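Local coordinates for glutamine amido transferase (Methylobacillus flagellatus, PDB 3M3P), which is of unknown function but belongs to the class 1 glutamine amidotransferases, proteins built on an alpha/beta fold with helices packed round a central sheet, at residues A[137-142]-A[192-197]; A[166-171]-A[233-238]; A[20-25]-A[178-183]. All coordinates share one frame; numbering follows the deposited sequence. Where two conformers were deposited one is given.

Contact 1 of 3, residues A[137-142]-A[192-197]; sequences FEWHYQ and PEELKG
Trp-139 and Tyr-141 direct their polar groups at one oxygen, OE1 of Glu-194. Trp-139 lies late in strand 134-140, in the antiparallel part of the mixed sheet of this alpha/beta fold. Trp-139 and His-140 both face Glu-110, a classic beta bulge, and Tyr-141 is at the corner that follows. Glu-194 belongs to a 3-10 segment in the loop after helix 181-190. Its side chain, extended beyond CG (chi2 -177°), carries the carboxylate out to the two donors.

The indole and carboxylate planes stand steeply to each other, 72° apart. Trp-139 NE1 donates to Glu-194 OE1 at 2.9 Å in a nearly straight bond. The oxygen lies in the indole plane, yet the N-H comes to it from above the carboxylate plane. The phenol is turned much flatter to the carboxylate, 25° apart. Tyr-141 OH donates to Glu-194 OE1 on its anti side at 2.6 Å. Two donors thus grip one oxygen from different directions and should favour the charged carboxylate. A third bond, between Ser-191 OG and OE2, also limits rotation of the carboxylate.

Leu-195 reaches the six-membered ring of Trp-139 from over a face. Its CD2 lies 4.2 Å from the ring centroid in a CH-pi contact, and Trp-187 also touches this indole. Water 1 links the segments again, donating to Tyr-141 OH and to Glu-194 O, at 2.8 Å each.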
loop_
_atom_site.group_PDB
_atom_site.type_symbol
_atom_site.label_atom_id
_atom_site.label_comp_id
_atom_site.label_asym_id
_atom_site.label_seq_id
_atom_site.Cartn_x
_atom_site.Cartn_y
_atom_site.Cartn_z
ATOM N N PHE A 137 -10.301 0.424 -3.626
ATOM C CA PHE A 137 -9.859 1.143 -4.820
ATOM C C PHE A 137 -8.656 0.435 -5.410
ATOM O O PHE A 137 -7.653 0.232 -4.741
ATOM C CB PHE A 137 -9.488 2.607 -4.553
ATOM C CG PHE A 137 -9.268 3.360 -5.849
ATOM C CD1 PHE A 137 -10.337 3.741 -6.605
ATOM C CD2 PHE A 137 -7.986 3.534 -6.353
ATOM C CE1 PHE A 137 -10.138 4.427 -7.808
ATOM C CE2 PHE A 137 -7.778 4.180 -7.558
ATOM C CZ PHE A 137 -8.843 4.613 -8.301
ATOM N N GLU A 138 -8.776 0.081 -6.676
ATOM C CA GLU A 138 -7.770 -0.703 -7.393
ATOM C C GLU A 138 -7.288 -0.013 -8.651
ATOM O O GLU A 138 -8.086 0.603 -9.356
ATOM C CB GLU A 138 -8.398 -2.032 -7.822
ATOM C CG GLU A 138 -8.866 -2.967 -6.663
ATOM C CD GLU A 138 -7.785 -3.609 -5.866
ATOM O OE1 GLU A 138 -6.579 -3.443 -6.131
ATOM O OE2 GLU A 138 -8.248 -4.290 -4.882
ATOM N N TRP A 139 -6.025 -0.230 -8.992
ATOM C CA TRP A 139 -5.516 0.137 -10.327
ATOM C C TRP A 139 -4.239 -0.660 -10.550
ATOM O O TRP A 139 -3.138 -0.195 -10.341
ATOM C CB TRP A 139 -5.353 1.647 -10.479
ATOM C CG TRP A 139 -5.169 2.104 -11.897
ATOM C CD1 TRP A 139 -4.467 1.473 -12.908
ATOM C CD2 TRP A 139 -5.645 3.315 -12.451
ATOM N NE1 TRP A 139 -4.520 2.227 -14.046
ATOM C CE2 TRP A 139 -5.244 3.363 -13.796
ATOM C CE3 TRP A 139 -6.403 4.371 -11.924
ATOM C CZ2 TRP A 139 -5.518 4.469 -14.622
ATOM C CZ3 TRP A 139 -6.689 5.469 -12.757
ATOM C CH2 TRP A 139 -6.242 5.499 -14.081
ATOM N N HIS A 140 -4.418 -1.933 -10.921
ATOM C CA HIS A 140 -3.285 -2.861 -11.015
ATOM C C HIS A 140 -3.502 -3.939 -12.027
ATOM O O HIS A 140 -4.621 -4.341 -12.312
ATOM C CB HIS A 140 -2.956 -3.514 -9.650
ATOM C CG HIS A 140 -3.928 -4.551 -9.234
ATOM N ND1 HIS A 140 -3.680 -5.914 -9.341
ATOM C CD2 HIS A 140 -5.176 -4.415 -8.714
ATOM C CE1 HIS A 140 -4.768 -6.559 -8.938
ATOM N NE2 HIS A 140 -5.672 -5.671 -8.534
ATOM N N TYR A 141 -2.370 -4.398 -12.567
ATOM C CA TYR A 141 -2.304 -5.473 -13.545
ATOM C C TYR A 141 -1.613 -6.722 -13.054
ATOM O O TYR A 141 -1.641 -7.747 -13.745
ATOM C CB TYR A 141 -1.592 -4.938 -14.784
ATOM C CG TYR A 141 -2.309 -3.822 -15.491
ATOM C CD1 TYR A 141 -3.249 -4.074 -16.472
ATOM C CD2 TYR A 141 -2.032 -2.500 -15.206
ATOM C CE1 TYR A 141 -3.916 -3.040 -17.123
ATOM C CE2 TYR A 141 -2.686 -1.473 -15.896
ATOM C CZ TYR A 141 -3.630 -1.767 -16.834
ATOM O OH TYR A 141 -4.227 -0.726 -17.488
ATOM N N GLN A 142 -0.925 -6.630 -11.924
ATOM C CA GLN A 142 -0.180 -7.786 -11.386
ATOM C C GLN A 142 -0.650 -8.098 -9.978
ATOM O O GLN A 142 -1.385 -7.334 -9.350
ATOM C CB GLN A 142 1.344 -7.538 -11.459
ATOM C CG GLN A 142 1.809 -7.213 -12.848
ATOM C CD GLN A 142 3.304 -7.332 -12.999
ATOM O OE1 GLN A 142 4.039 -6.733 -12.195
ATOM N NE2 GLN A 142 3.793 -8.077 -14.004
ATOM N N PRO A 192 -6.508 8.394 -18.847
ATOM C CA PRO A 192 -7.875 8.061 -19.236
ATOM C C PRO A 192 -7.995 6.887 -20.183
ATOM O O PRO A 192 -9.021 6.194 -20.241
ATOM C CB PRO A 192 -8.368 9.366 -19.923
ATOM C CG PRO A 192 -7.089 9.944 -20.427
ATOM C CD PRO A 192 -6.110 9.723 -19.356
ATOM N N GLU A 193 -6.933 6.616 -20.922
ATOM C CA GLU A 193 -6.978 5.565 -21.921
ATOM C C GLU A 193 -6.933 4.142 -21.383
ATOM O O GLU A 193 -7.241 3.189 -22.115
ATOM C CB GLU A 193 -5.882 5.754 -23.028
ATOM C CG GLU A 193 -5.901 7.162 -23.683
ATOM C CD GLU A 193 -7.315 7.685 -24.110
ATOM O OE1 GLU A 193 -7.436 8.945 -24.103
ATOM O OE2 GLU A 193 -8.328 6.957 -24.413
ATOM N N GLU A 194 -6.564 3.995 -20.126
ATOM C CA GLU A 194 -6.591 2.712 -19.429
ATOM C C GLU A 194 -7.991 2.355 -18.909
ATOM O O GLU A 194 -8.251 1.227 -18.557
ATOM C CB GLU A 194 -5.621 2.714 -18.239
ATOM C CG GLU A 194 -4.175 2.684 -18.605
ATOM C CD GLU A 194 -3.305 2.623 -17.355
ATOM O OE1 GLU A 194 -3.367 1.580 -16.650
ATOM O OE2 GLU A 194 -2.594 3.613 -17.050
ATOM N N LEU A 195 -8.900 3.326 -18.861
ATOM C CA LEU A 195 -10.226 3.123 -18.285
ATOM C C LEU A 195 -11.172 2.547 -19.317
ATOM O O LEU A 195 -10.882 2.606 -20.525
ATOM C CB LEU A 195 -10.772 4.458 -17.702
ATOM C CG LEU A 195 -9.855 5.156 -16.736
ATOM C CD1 LEU A 195 -10.509 6.478 -16.205
ATOM C CD2 LEU A 195 -9.425 4.319 -15.559
ATOM N N LYS A 196 -12.306 1.999 -18.878
ATOM C CA LYS A 196 -13.295 1.384 -19.797
ATOM C C LYS A 196 -13.705 2.418 -20.809
ATOM O O LYS A 196 -14.068 3.545 -20.446
ATOM C CB LYS A 196 -14.501 0.844 -19.021
ATOM C CG LYS A 196 -15.503 0.038 -19.822
ATOM C CD LYS A 196 -16.640 -0.426 -18.946
ATOM C CE LYS A 196 -17.732 -1.159 -19.697
ATOM N NZ LYS A 196 -18.650 -1.857 -18.732
ATOM N N GLY A 197 -13.687 2.020 -22.068
ATOM C CA GLY A 197 -13.958 2.941 -23.162
ATOM C C GLY A 197 -12.718 3.585 -23.750
ATOM O O GLY A 197 -12.774 4.133 -24.863
HETATM O O HOH W 1 -6.536 -0.902 -19.117
#

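Contact 2 of 3, residues A[166-171]-A[233-238]; sequences LDDLHI and YARWIK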
loop_
_atom_site.group_PDB
_atom_site.type_symbol
_atom_site.label_atom_id
_atom_site.label_comp_id
_atom_site.label_asym_id
_atom_site.label_seq_id
_atom_site.Cartn_x
_atom_site.Cartn_y
_atom_site.Cartn_z
ATOM N N LEU A 166 2.248 -9.856 8.250
ATOM C CA LEU A 166 3.446 -10.620 8.615
ATOM C C LEU A 166 3.926 -10.248 9.987
ATOM O O LEU A 166 4.128 -9.070 10.289
ATOM C CB LEU A 166 4.541 -10.414 7.597
ATOM C CG LEU A 166 5.851 -11.140 7.775
ATOM C CD1 LEU A 166 5.664 -12.669 7.726
ATOM C CD2 LEU A 166 6.863 -10.603 6.751
ATOM N N ASP A 167 4.097 -11.255 10.846
ATOM C CA ASP A 167 4.765 -11.091 12.173
ATOM C C ASP A 167 3.971 -10.069 13.059
ATOM O O ASP A 167 4.598 -9.421 13.918
ATOM C CB ASP A 167 6.247 -10.619 12.054
ATOM C CG ASP A 167 7.142 -11.612 11.331
ATOM O OD1 ASP A 167 6.792 -12.802 11.416
ATOM O OD2 ASP A 167 8.216 -11.211 10.764
ATOM N N ASP A 168 2.664 -9.897 12.860
ATOM C CA ASP A 168 1.903 -8.952 13.694
ATOM C C ASP A 168 2.394 -7.533 13.517
ATOM O O ASP A 168 2.165 -6.672 14.378
ATOM C CB ASP A 168 2.104 -9.303 15.188
ATOM C CG ASP A 168 0.997 -8.801 16.068
ATOM O OD1 ASP A 168 -0.138 -8.696 15.568
ATOM O OD2 ASP A 168 1.270 -8.569 17.281
ATOM N N LEU A 169 3.126 -7.269 12.437
ATOM C CA LEU A 169 3.830 -5.972 12.344
ATOM C C LEU A 169 3.697 -5.298 10.975
ATOM O O LEU A 169 3.608 -4.085 10.901
ATOM C CB LEU A 169 5.314 -6.195 12.644
ATOM C CG LEU A 169 6.199 -5.305 13.397
ATOM C CD1 LEU A 169 5.524 -4.557 14.579
ATOM C CD2 LEU A 169 7.456 -6.096 13.906
ATOM N N HIS A 170 3.792 -6.090 9.924
ATOM C CA HIS A 170 3.899 -5.633 8.556
ATOM C C HIS A 170 2.602 -5.930 7.838
ATOM O O HIS A 170 2.023 -7.007 8.065
ATOM C CB HIS A 170 5.039 -6.334 7.854
ATOM C CG HIS A 170 6.284 -6.417 8.674
ATOM N ND1 HIS A 170 7.016 -5.299 9.022
ATOM C CD2 HIS A 170 6.824 -7.467 9.346
ATOM C CE1 HIS A 170 8.002 -5.685 9.814
ATOM N NE2 HIS A 170 7.907 -6.996 10.027
ATOM N N ILE A 171 2.158 -5.042 6.979
ATOM C CA ILE A 171 0.948 -5.280 6.226
ATOM C C ILE A 171 1.149 -4.847 4.782
ATOM O O ILE A 171 1.669 -3.742 4.522
ATOM C CB ILE A 171 -0.316 -4.647 6.932
ATOM C CG1 ILE A 171 -1.586 -5.106 6.212
ATOM C CG2 ILE A 171 -0.244 -3.104 7.038
ATOM C CD1 ILE A 171 -2.905 -4.816 6.995
ATOM N N TYR A 233 -4.253 2.100 9.711
ATOM C CA TYR A 233 -3.083 2.928 10.017
ATOM C C TYR A 233 -2.887 3.038 11.514
ATOM O O TYR A 233 -1.763 2.969 12.018
ATOM C CB TYR A 233 -3.207 4.293 9.366
ATOM C CG TYR A 233 -3.156 4.314 7.853
ATOM C CD1 TYR A 233 -2.387 3.405 7.132
ATOM C CD2 TYR A 233 -3.813 5.298 7.159
ATOM C CE1 TYR A 233 -2.305 3.507 5.739
ATOM C CE2 TYR A 233 -3.744 5.389 5.760
ATOM C CZ TYR A 233 -2.954 4.521 5.091
ATOM O OH TYR A 233 -2.833 4.587 3.692
ATOM N N ALA A 234 -3.978 3.182 12.257
ATOM C CA ALA A 234 -3.899 3.214 13.715
ATOM C C ALA A 234 -3.322 1.935 14.281
ATOM O O ALA A 234 -2.522 1.972 15.222
ATOM C CB ALA A 234 -5.295 3.529 14.316
ATOM N N ARG A 235 -3.694 0.792 13.742
ATOM C CA ARG A 235 -3.090 -0.467 14.197
ATOM C C ARG A 235 -1.624 -0.500 13.820
ATOM O O ARG A 235 -0.774 -0.871 14.622
ATOM C CB ARG A 235 -3.819 -1.649 13.601
ATOM C CG ARG A 235 -3.276 -3.012 13.964
ATOM C CD ARG A 235 -3.153 -3.246 15.476
ATOM N NE ARG A 235 -2.537 -4.560 15.684
ATOM C CZ ARG A 235 -1.231 -4.738 15.656
ATOM N NH1 ARG A 235 -0.437 -3.687 15.491
ATOM N NH2 ARG A 235 -0.725 -5.927 15.788
ATOM N N TRP A 236 -1.305 -0.134 12.588
ATOM C CA TRP A 236 0.064 -0.226 12.114
ATOM C C TRP A 236 1.060 0.618 12.915
ATOM O O TRP A 236 2.151 0.159 13.250
ATOM C CB TRP A 236 0.109 0.176 10.628
ATOM C CG TRP A 236 1.486 -0.019 10.075
ATOM C CD1 TRP A 236 2.031 -1.207 9.720
ATOM C CD2 TRP A 236 2.471 0.966 9.827
ATOM N NE1 TRP A 236 3.326 -1.032 9.274
ATOM C CE2 TRP A 236 3.613 0.305 9.323
ATOM C CE3 TRP A 236 2.512 2.347 10.012
ATOM C CZ2 TRP A 236 4.796 0.989 9.017
ATOM C CZ3 TRP A 236 3.670 3.019 9.657
ATOM C CH2 TRP A 236 4.776 2.353 9.185
ATOM N N ILE A 237 0.680 1.829 13.307
ATOM C CA ILE A 237 1.625 2.660 14.052
ATOM C C ILE A 237 1.886 2.186 15.474
ATOM O O ILE A 237 2.838 2.627 16.077
ATOM C CB ILE A 237 1.240 4.158 14.068
ATOM C CG1 ILE A 237 -0.112 4.436 14.726
ATOM C CG2 ILE A 237 1.247 4.734 12.611
ATOM C CD1 ILE A 237 -0.328 5.943 15.105
ATOM N N LYS A 238 1.050 1.284 15.987
ATOM C CA LYS A 238 1.382 0.688 17.303
ATOM C C LYS A 238 2.744 -0.002 17.221
ATOM O O LYS A 238 3.410 -0.170 18.237
ATOM C CB LYS A 238 0.276 -0.267 17.731
ATOM C CG LYS A 238 -1.009 0.476 17.954
ATOM C CD LYS A 238 -2.032 -0.332 18.674
ATOM C CE LYS A 238 -3.174 0.558 19.141
ATOM N NZ LYS A 238 -4.435 -0.260 19.168
HETATM O O HOH W 2 2.356 -3.945 15.226
HETATM O O HOH W 3 2.984 -2.457 13.025
#
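Asp-168 is the first residue of 166-171 to meet the last turn of helix 218-237, through Arg-235. It lies in the tight turn of a beta hairpin that joins strands 161-166 and 170-173. Leu-169 and His-170 both face Leu-166 across this hairpin, a classic beta bulge.

Asp-168 was modelled in two conformers. In the one described, OD1 forms a salt bridge with Arg-235 NH2 at 2.8 Å. This bridge may not be kept in the other. The carboxylate comes to the edge of the guanidinium, with the two planes nearly perpendicular, 83° apart. The Arg-235 chain bends at chi2 (54°), which turns the guanidinium toward the hairpin turn. Its NE forms a salt bridge with Glu-126 of helix 122-128. The guanidinium is thus held between two acids. Asp-168 O takes a weak bond from Arg-235 NH2 at 3.3 Å. Water 2 adds a firmer link, donating to Asp-168 O and accepting from Arg-235 NH1.

Leu-169 follows with its backbone. Water 3 donates to Leu-169 O at 2.7 Å and to Trp-236 O at 2.8 Å, so it ties the turn to a carbonyl near the helix end.

Ile-171 comes last, on the strand itself, with its CB directed toward the helix. Trp-127 and Ile-86 pack against both Ile-171 and the indole of Trp-236, giving an apolar layer next to the polar turn. Within it, Ile-171 CG2 meets Trp-236 CD1 at 4.0 Å.

Contact 3 of 3, residues A[20-25]-A[178-183]; sequences FGDFLA and EMQAHM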
loop_
_atom_site.group_PDB
_atom_site.type_symbol
_atom_site.label_atom_id
_atom_site.label_comp_id
_atom_site.label_asym_id
_atom_site.label_seq_id
_atom_site.Cartn_x
_atom_site.Cartn_y
_atom_site.Cartn_z
ATOM N N PHE A 20 -2.414 8.501 4.119
ATOM C CA PHE A 20 -1.391 8.071 5.048
ATOM C C PHE A 20 -0.596 9.276 5.588
ATOM O O PHE A 20 -0.295 9.397 6.779
ATOM C CB PHE A 20 -0.471 7.008 4.408
ATOM C CG PHE A 20 0.573 6.469 5.322
ATOM C CD1 PHE A 20 0.241 5.740 6.450
ATOM C CD2 PHE A 20 1.906 6.708 5.077
ATOM C CE1 PHE A 20 1.224 5.218 7.294
ATOM C CE2 PHE A 20 2.902 6.195 5.883
ATOM C CZ PHE A 20 2.566 5.435 7.012
ATOM N N GLY A 21 -0.177 10.167 4.706
ATOM C CA GLY A 21 0.503 11.382 5.100
ATOM C C GLY A 21 -0.320 12.254 6.005
ATOM O O GLY A 21 0.180 12.769 7.003
ATOM N N ASP A 22 -1.573 12.457 5.655
ATOM C CA ASP A 22 -2.451 13.240 6.491
ATOM C C ASP A 22 -2.653 12.585 7.865
ATOM O O ASP A 22 -2.697 13.276 8.870
ATOM C CB ASP A 22 -3.835 13.400 5.814
ATOM C CG ASP A 22 -3.901 14.515 4.775
ATOM O OD1 ASP A 22 -2.887 14.997 4.309
ATOM O OD2 ASP A 22 -5.075 14.725 4.346
ATOM N N PHE A 23 -2.716 11.261 7.900
ATOM C CA PHE A 23 -2.886 10.530 9.130
ATOM C C PHE A 23 -1.657 10.761 10.040
ATOM O O PHE A 23 -1.787 11.086 11.219
ATOM C CB PHE A 23 -3.105 9.046 8.830
ATOM C CG PHE A 23 -3.160 8.215 10.053
ATOM C CD1 PHE A 23 -4.322 8.130 10.840
ATOM C CD2 PHE A 23 -2.037 7.547 10.476
ATOM C CE1 PHE A 23 -4.291 7.369 12.044
ATOM C CE2 PHE A 23 -2.039 6.828 11.677
ATOM C CZ PHE A 23 -3.163 6.739 12.403
ATOM N N LEU A 24 -0.459 10.635 9.469
ATOM C CA LEU A 24 0.738 10.869 10.272
ATOM C C LEU A 24 0.821 12.303 10.769
ATOM O O LEU A 24 1.205 12.549 11.919
ATOM C CB LEU A 24 1.990 10.470 9.492
ATOM C CG LEU A 24 2.200 9.012 9.110
ATOM C CD1 LEU A 24 3.531 8.870 8.400
ATOM C CD2 LEU A 24 2.101 8.083 10.293
ATOM N N ALA A 25 0.448 13.252 9.933
ATOM C CA ALA A 25 0.461 14.661 10.340
ATOM C C ALA A 25 -0.482 14.867 11.531
ATOM O O ALA A 25 -0.157 15.560 12.507
ATOM C CB ALA A 25 0.061 15.568 9.172
ATOM N N GLU A 178 -4.829 4.434 0.629
ATOM C CA GLU A 178 -4.407 5.845 0.845
ATOM C C GLU A 178 -5.210 6.901 0.069
ATOM O O GLU A 178 -4.973 8.108 0.212
ATOM C CB GLU A 178 -2.945 6.029 0.508
ATOM C CG GLU A 178 -2.594 6.140 -0.919
ATOM C CD GLU A 178 -2.578 4.871 -1.690
ATOM O OE1 GLU A 178 -3.022 3.755 -1.266
ATOM O OE2 GLU A 178 -2.031 4.979 -2.844
HETATM N N MSE A 179 -6.205 6.496 -0.675
HETATM C CA MSE A 179 -6.830 7.416 -1.592
HETATM C C MSE A 179 -7.583 8.539 -0.933
HETATM O O MSE A 179 -8.262 8.395 0.083
HETATM C CB MSE A 179 -7.827 6.718 -2.546
HETATM C CG MSE A 179 -7.223 5.578 -3.402
HETATM SE SE MSE A 179 -5.563 6.095 -4.340
HETATM C CE MSE A 179 -6.258 7.365 -5.638
ATOM N N GLN A 180 -7.465 9.690 -1.598
ATOM C CA GLN A 180 -8.324 10.861 -1.366
ATOM C C GLN A 180 -9.010 11.181 -2.684
ATOM O O GLN A 180 -8.504 10.802 -3.758
ATOM C CB GLN A 180 -7.458 12.045 -0.840
ATOM C CG GLN A 180 -6.777 11.704 0.470
ATOM C CD GLN A 180 -6.045 12.811 1.187
ATOM O OE1 GLN A 180 -5.463 13.641 0.542
ATOM N NE2 GLN A 180 -6.114 12.817 2.540
ATOM N N ALA A 181 -10.152 11.886 -2.656
ATOM C CA ALA A 181 -10.965 12.064 -3.849
ATOM C C ALA A 181 -10.228 12.755 -4.975
ATOM O O ALA A 181 -10.317 12.355 -6.141
ATOM C CB ALA A 181 -12.274 12.847 -3.527
ATOM N N HIS A 182 -9.444 13.783 -4.607
ATOM C CA HIS A 182 -8.760 14.556 -5.647
ATOM C C HIS A 182 -7.680 13.751 -6.374
ATOM O O HIS A 182 -7.360 13.987 -7.552
ATOM C CB HIS A 182 -8.234 15.870 -5.090
ATOM C CG HIS A 182 -7.114 15.725 -4.119
ATOM N ND1 HIS A 182 -7.287 15.297 -2.829
ATOM C CD2 HIS A 182 -5.765 15.902 -4.285
ATOM C CE1 HIS A 182 -6.105 15.251 -2.229
ATOM N NE2 HIS A 182 -5.167 15.626 -3.080
HETATM N N MSE A 183 -7.116 12.758 -5.691
HETATM C CA MSE A 183 -6.152 11.869 -6.288
HETATM C C MSE A 183 -6.814 10.922 -7.290
HETATM O O MSE A 183 -6.257 10.684 -8.342
HETATM C CB MSE A 183 -5.494 11.052 -5.189
HETATM C CG MSE A 183 -4.621 11.879 -4.221
HETATM SE SE MSE A 183 -4.056 10.930 -2.653
HETATM C CE MSE A 183 -2.916 9.639 -3.554
#
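Asp-22 and Gln-180 reach each other because each holds its CG anti to its own carbonyl carbon (chi1 -82° in Asp-22), and Gln-180 then runs on extended to its amide. The two side chains bridge from helix 18-26 to the start of helix 181-190. Gln-180 NE2 donates to Asp-22 OD2 at 2.8 Å, with an N-H...O angle of 166°. The acceptor lies in the amide plane. The N-H meets the oxygen from well above the carboxylate plane, and the two flat groups are turned 64° apart. Gln-180 NE2 is also hydrogen-bonded to His-19 ND1, so two partners fix the rotation of the amide. Gln-180 holds the N-cap position of helix 181-190, and its NE2 is used by His-19 and Asp-22, both of helix 18-26.

The backbones come closest two residues earlier in both segments. Phe-20 CA and Glu-178 CA are 5.6 Å apart, and a backbone hydrogen bond between His-19 and Glu-178 joins the two parts of the fold there. Phe-20 N lies 4.4 Å from Glu-178 CB, a loose contact. From there the side chains part. The Phe-20 ring leads away to Ile-8 of strand 6-10, with Leu-24 CG over one of its faces.

The carboxylate of Glu-178 also turns away from helix 18-26, and its OE2 is hydrogen-bonded to His-176 ND1. This His-Ile-Glu sequence, with Glu-178 lying near, without touching, a probable nucleophile elbow at Gly-87, Cys-89 and Gly-91, is consistent with the Cys-His-Glu catalytic triad of class 1 glutamine amidotransferases.

How the contacts relate
The first segments follow in the chain as 20-25, 137-142 and 166-171, and their partners as 178-183, 192-197 and 233-238, so every pair of contacts crosses. Contacts 1 and 2 lie on opposite sides of the chain's centre, about 28 Å apart between centres, yet both reach the same mixed sheet. Helix 181-190 directly follows strand 170-173. Contact 3 touches both. Phe-137 CD2 packs on CG of Met-179, a selenomethionine in the model, at 3.7 Å. Tyr-233 OH meets Phe-20 CB and Glu-178 CA, each at 3.5 Å. These Tyr-233 contacts set helix 218-237, near the C-terminus, against the first helix of the fold and the probable active-site region.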